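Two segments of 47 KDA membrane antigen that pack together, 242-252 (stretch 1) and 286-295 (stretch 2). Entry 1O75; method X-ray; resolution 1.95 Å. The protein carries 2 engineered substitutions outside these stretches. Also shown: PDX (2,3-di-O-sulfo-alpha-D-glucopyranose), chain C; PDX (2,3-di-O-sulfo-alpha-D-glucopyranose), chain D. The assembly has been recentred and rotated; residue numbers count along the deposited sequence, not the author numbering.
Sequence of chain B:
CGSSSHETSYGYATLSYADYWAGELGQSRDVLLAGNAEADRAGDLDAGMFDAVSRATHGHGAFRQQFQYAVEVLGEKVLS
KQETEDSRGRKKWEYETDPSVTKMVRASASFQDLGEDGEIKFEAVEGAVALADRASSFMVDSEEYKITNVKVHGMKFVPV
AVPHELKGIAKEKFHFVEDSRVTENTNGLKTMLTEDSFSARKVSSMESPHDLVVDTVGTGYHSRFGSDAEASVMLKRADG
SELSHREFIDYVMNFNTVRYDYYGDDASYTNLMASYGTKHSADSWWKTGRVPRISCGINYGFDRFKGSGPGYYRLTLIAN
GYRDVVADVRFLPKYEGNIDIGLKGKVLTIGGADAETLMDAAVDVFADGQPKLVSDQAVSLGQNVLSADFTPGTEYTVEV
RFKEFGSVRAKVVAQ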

# COMPACT_ATOMS: atom_id res chain seq x y z
N GLU B 242 -8.96 13.21 10.45
CA GLU B 242 -8.15 12.14 9.91
C GLU B 242 -7.00 11.95 10.90
O GLU B 242 -6.48 12.91 11.46
CB GLU B 242 -7.66 12.57 8.52
CG GLU B 242 -6.38 11.97 8.02
CD GLU B 242 -5.98 12.61 6.69
OE1 GLU B 242 -6.45 12.14 5.63
OE2 GLU B 242 -5.22 13.59 6.72
N LEU B 243 -6.63 10.70 11.13
CA LEU B 243 -5.55 10.40 12.07
C LEU B 243 -4.18 10.70 11.48
O LEU B 243 -3.95 10.47 10.29
CB LEU B 243 -5.58 8.91 12.45
CG LEU B 243 -6.78 8.40 13.26
CD1 LEU B 243 -6.86 6.88 13.15
CD2 LEU B 243 -6.63 8.84 14.71
N SER B 244 -3.29 11.20 12.33
CA SER B 244 -1.90 11.45 11.96
C SER B 244 -1.21 10.09 12.13
O SER B 244 -1.76 9.20 12.78
CB SER B 244 -1.28 12.46 12.93
OG SER B 244 -1.11 11.90 14.24
N HIS B 245 -0.01 9.94 11.57
CA HIS B 245 0.73 8.68 11.67
C HIS B 245 0.93 8.40 13.16
O HIS B 245 0.76 7.27 13.63
CB HIS B 245 2.09 8.80 10.95
CG HIS B 245 2.84 7.51 10.78
ND1 HIS B 245 4.18 7.47 10.47
CD2 HIS B 245 2.43 6.22 10.85
CE1 HIS B 245 4.57 6.21 10.35
NE2 HIS B 245 3.53 5.43 10.58
N ARG B 246 1.27 9.44 13.91
CA ARG B 246 1.49 9.27 15.34
C ARG B 246 0.23 8.81 16.09
O ARG B 246 0.31 7.95 16.97
CB ARG B 246 2.01 10.58 15.95
CG ARG B 246 2.05 10.56 17.47
CD ARG B 246 3.26 11.31 17.99
NE ARG B 246 3.48 12.52 17.21
CZ ARG B 246 4.65 13.16 17.13
NH1 ARG B 246 5.71 12.69 17.77
NH2 ARG B 246 4.75 14.24 16.36
N GLU B 247 -0.92 9.36 15.75
CA GLU B 247 -2.15 8.94 16.43
C GLU B 247 -2.48 7.47 16.12
O GLU B 247 -2.95 6.74 16.99
CB GLU B 247 -3.32 9.86 16.06
CG GLU B 247 -3.19 11.28 16.70
CD GLU B 247 -4.18 12.27 16.12
OE1 GLU B 247 -4.54 12.15 14.93
OE2 GLU B 247 -4.59 13.20 16.84
N PHE B 248 -2.24 7.03 14.90
CA PHE B 248 -2.52 5.64 14.55
C PHE B 248 -1.56 4.72 15.26
O PHE B 248 -1.94 3.68 15.80
CB PHE B 248 -2.43 5.41 13.05
CG PHE B 248 -2.63 3.98 12.65
CD1 PHE B 248 -3.87 3.35 12.85
CD2 PHE B 248 -1.58 3.24 12.11
CE1 PHE B 248 -4.05 2.01 12.50
CE2 PHE B 248 -1.75 1.91 11.76
CZ PHE B 248 -2.98 1.29 11.95
N ILE B 249 -0.28 5.09 15.28
CA ILE B 249 0.69 4.26 15.96
C ILE B 249 0.38 4.11 17.45
O ILE B 249 0.51 3.03 18.02
CB ILE B 249 2.12 4.83 15.73
CG1 ILE B 249 2.51 4.59 14.28
CG2 ILE B 249 3.13 4.15 16.66
CD1 ILE B 249 2.50 3.13 13.87
N ASP B 250 -0.04 5.20 18.10
CA ASP B 250 -0.36 5.12 19.52
C ASP B 250 -1.49 4.09 19.70
O ASP B 250 -1.52 3.35 20.68
CB ASP B 250 -0.83 6.48 20.07
CG ASP B 250 0.33 7.45 20.31
OD1 ASP B 250 1.49 6.99 20.45
OD2 ASP B 250 0.09 8.67 20.37
N TYR B 251 -2.42 4.06 18.77
CA TYR B 251 -3.52 3.10 18.88
C TYR B 251 -3.03 1.65 18.71
O TYR B 251 -3.29 0.81 19.58
CB TYR B 251 -4.61 3.40 17.85
CG TYR B 251 -5.81 2.46 17.99
CD1 TYR B 251 -6.73 2.64 19.03
CD2 TYR B 251 -6.01 1.39 17.11
CE1 TYR B 251 -7.83 1.78 19.19
CE2 TYR B 251 -7.11 0.51 17.25
CZ TYR B 251 -8.01 0.72 18.30
OH TYR B 251 -9.06 -0.16 18.50
N VAL B 252 -2.32 1.33 17.63
CA VAL B 252 -1.90 -0.07 17.48
C VAL B 252 -0.94 -0.46 18.59
O VAL B 252 -0.85 -1.63 18.95
CB VAL B 252 -1.27 -0.38 16.08
CG1 VAL B 252 -2.32 -0.26 14.99
CG2 VAL B 252 -0.07 0.58 15.79
N TRP B 286 -2.11 -5.66 11.39
CA TRP B 286 -1.96 -4.25 11.08
C TRP B 286 -0.47 -4.01 10.81
O TRP B 286 0.36 -4.85 11.17
CB TRP B 286 -2.45 -3.35 12.24
CG TRP B 286 -1.98 -3.72 13.63
CD1 TRP B 286 -2.71 -4.35 14.60
CD2 TRP B 286 -0.70 -3.44 14.22
NE1 TRP B 286 -1.97 -4.47 15.75
CE2 TRP B 286 -0.73 -3.92 15.55
CE3 TRP B 286 0.47 -2.82 13.76
CZ2 TRP B 286 0.35 -3.82 16.42
CZ3 TRP B 286 1.56 -2.71 14.63
CH2 TRP B 286 1.49 -3.21 15.95
N LYS B 287 -0.17 -2.90 10.14
CA LYS B 287 1.22 -2.51 9.82
C LYS B 287 1.52 -1.20 10.53
O LYS B 287 0.63 -0.56 11.10
CB LYS B 287 1.38 -2.27 8.32
CG LYS B 287 0.82 -3.35 7.43
CD LYS B 287 1.65 -4.61 7.45
CE LYS B 287 1.07 -5.64 6.48
NZ LYS B 287 1.56 -7.03 6.74
N THR B 288 2.78 -0.76 10.48
CA THR B 288 3.18 0.48 11.14
C THR B 288 3.25 1.65 10.16
O THR B 288 3.81 2.70 10.47
CB THR B 288 4.55 0.31 11.80
OG1 THR B 288 5.49 -0.08 10.80
CG2 THR B 288 4.49 -0.75 12.86
N GLY B 289 2.70 1.44 8.98
CA GLY B 289 2.68 2.47 7.96
C GLY B 289 1.70 3.60 8.27
O GLY B 289 1.16 3.70 9.37
N ARG B 290 1.47 4.45 7.27
CA ARG B 290 0.60 5.60 7.44
C ARG B 290 -0.90 5.36 7.29
O ARG B 290 -1.69 6.20 7.69
CB ARG B 290 1.04 6.68 6.46
CG ARG B 290 2.45 7.20 6.73
CD ARG B 290 3.07 7.67 5.46
NE ARG B 290 4.24 8.52 5.68
CZ ARG B 290 4.20 9.68 6.33
NH1 ARG B 290 3.05 10.13 6.83
NH2 ARG B 290 5.30 10.40 6.44
N VAL B 291 -1.30 4.22 6.73
CA VAL B 291 -2.72 3.93 6.54
C VAL B 291 -3.29 3.37 7.84
O VAL B 291 -2.89 2.31 8.30
CB VAL B 291 -2.91 2.92 5.40
CG1 VAL B 291 -4.40 2.71 5.12
CG2 VAL B 291 -2.22 3.45 4.15
N PRO B 292 -4.25 4.09 8.45
CA PRO B 292 -4.88 3.69 9.72
C PRO B 292 -5.86 2.54 9.54
O PRO B 292 -7.08 2.70 9.70
CB PRO B 292 -5.53 5.00 10.19
CG PRO B 292 -6.03 5.58 8.89
CD PRO B 292 -4.88 5.31 7.90
N ARG B 293 -5.32 1.38 9.22
CA ARG B 293 -6.15 0.22 8.95
C ARG B 293 -5.87 -0.96 9.88
O ARG B 293 -4.72 -1.21 10.26
CB ARG B 293 -5.91 -0.20 7.49
CG ARG B 293 -6.47 -1.55 7.06
CD ARG B 293 -6.17 -1.76 5.57
NE ARG B 293 -4.74 -1.63 5.32
CZ ARG B 293 -4.19 -1.05 4.25
NH1 ARG B 293 -4.94 -0.54 3.28
NH2 ARG B 293 -2.87 -0.98 4.17
N ILE B 294 -6.92 -1.66 10.28
CA ILE B 294 -6.76 -2.87 11.07
C ILE B 294 -7.61 -3.89 10.35
O ILE B 294 -8.77 -3.62 10.03
CB ILE B 294 -7.23 -2.70 12.51
CG1 ILE B 294 -6.30 -1.70 13.21
CG2 ILE B 294 -7.18 -4.05 13.25
CD1 ILE B 294 -6.45 -1.67 14.68
N SER B 295 -7.03 -5.05 10.03
CA SER B 295 -7.76 -6.09 9.32
C SER B 295 -8.09 -7.28 10.23
O SER B 295 -7.28 -7.67 11.08
CB SER B 295 -6.95 -6.56 8.12
OG SER B 295 -6.71 -5.45 7.26
C1 PDX C . 0.66 0.32 2.09
C2 PDX C . 1.61 0.73 3.19
C3 PDX C . 2.59 1.79 2.68
C4 PDX C . 3.31 1.36 1.41
C5 PDX C . 2.29 0.96 0.36
C6 PDX C . 2.89 0.45 -0.90
O2 PDX C . 0.82 1.23 4.28
O3 PDX C . 3.57 2.03 3.70
O4 PDX C . 4.22 2.38 0.93
O5 PDX C . 1.38 -0.09 0.89
O6 PDX C . 2.33 -0.85 -1.21
O1S PDX C . 0.34 1.25 6.55
O2S PDX C . 2.06 -0.24 5.82
O3S PDX C . -0.27 -0.71 5.23
O1X PDX C . 4.87 3.12 5.25
O2X PDX C . 2.69 3.91 4.67
O3X PDX C . 4.51 4.19 3.12
S PDX C . 0.78 0.47 5.54
S' PDX C . 3.87 3.40 4.21
C1 PDX D . -4.28 2.74 1.09
C2 PDX D . -3.68 4.16 0.87
C3 PDX D . -2.66 4.13 -0.29
C4 PDX D . -1.58 3.04 -0.07
C5 PDX D . -2.22 1.69 0.26
C6 PDX D . -1.20 0.69 0.73
O1 PDX D . -4.96 2.35 -0.09
O2 PDX D . -4.72 5.10 0.54
O3 PDX D . -2.00 5.42 -0.38
O4 PDX D . -0.64 3.06 -1.18
O5 PDX D . -3.19 1.82 1.37
O6 PDX D . -0.28 1.30 1.68
O1S PDX D . -6.06 6.92 1.18
O2S PDX D . -5.77 5.13 2.80
O3S PDX D . -4.01 6.68 2.32
O1X PDX D . -1.11 5.52 -2.47
O2X PDX D . -3.16 6.70 -2.03
O3X PDX D . -1.14 7.51 -1.07
S PDX D . -5.14 6.05 1.63
S' PDX D . -1.92 6.38 -1.53
O HOH W 1 -1.68 8.26 9.33

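Stretch 1 enters through an extended Glu242-Leu243-Ser244 lead and turns into a helix at His245, which runs to Val252. Ser244 caps it: Ser244 OG accepts from Glu247 N at 3.0 Å, and Glu247 OE1 returns the favour by accepting from Ser244 N, also at 3.0 Å. In stretch 2 a loop leads into a strand that begins at Arg293. The axes of helix and strand lie 10.6 Å apart at 32°, but the loop before the strand comes closer, with the CA atoms of His245 and Arg290 5.2 Å apart and those of Phe248 and Pro292 5.7 Å apart.

The helix addresses this loop with His245, Phe248 and Val252, a spacing of three and four that keeps all three CA-to-CB bonds pointing toward it. Arg246 and Asp250 lie out of reach, where charge costs little. A nearly straight hydrogen bond joins the stretches: His245 NE2 donates to Thr288 O at 2.7 Å and 171°. Imidazole suits this site because its edge serves a loop carbonyl while Arg290 CG packs over its face, 4.1 Å from the ring centroid.

Phe248, in the t rotamer, is the buried centrepiece. Pro292 CA sits over its face, 3.5 Å from the centroid, and backbone oxygens approach its edge, Phe248 CZ lying 3.5 Å from Arg293 O. Leu243 CD1 adds a contact to Pro292 CB at 3.8 Å. At the far end Val252 CB rests 3.5 Å from the centroid of the Trp286 six-membered ring, a compact branched residue against a broad aromatic face, while Tyr251 CE2 meets Ile294 CD1 at 3.4 Å.

A sulfated sugar lies against the loop. Arg290 N donates to O2X of PDX chain C at 2.9 Å, and Gly289 suits its place because a CB there would clash with that sugar's O1S.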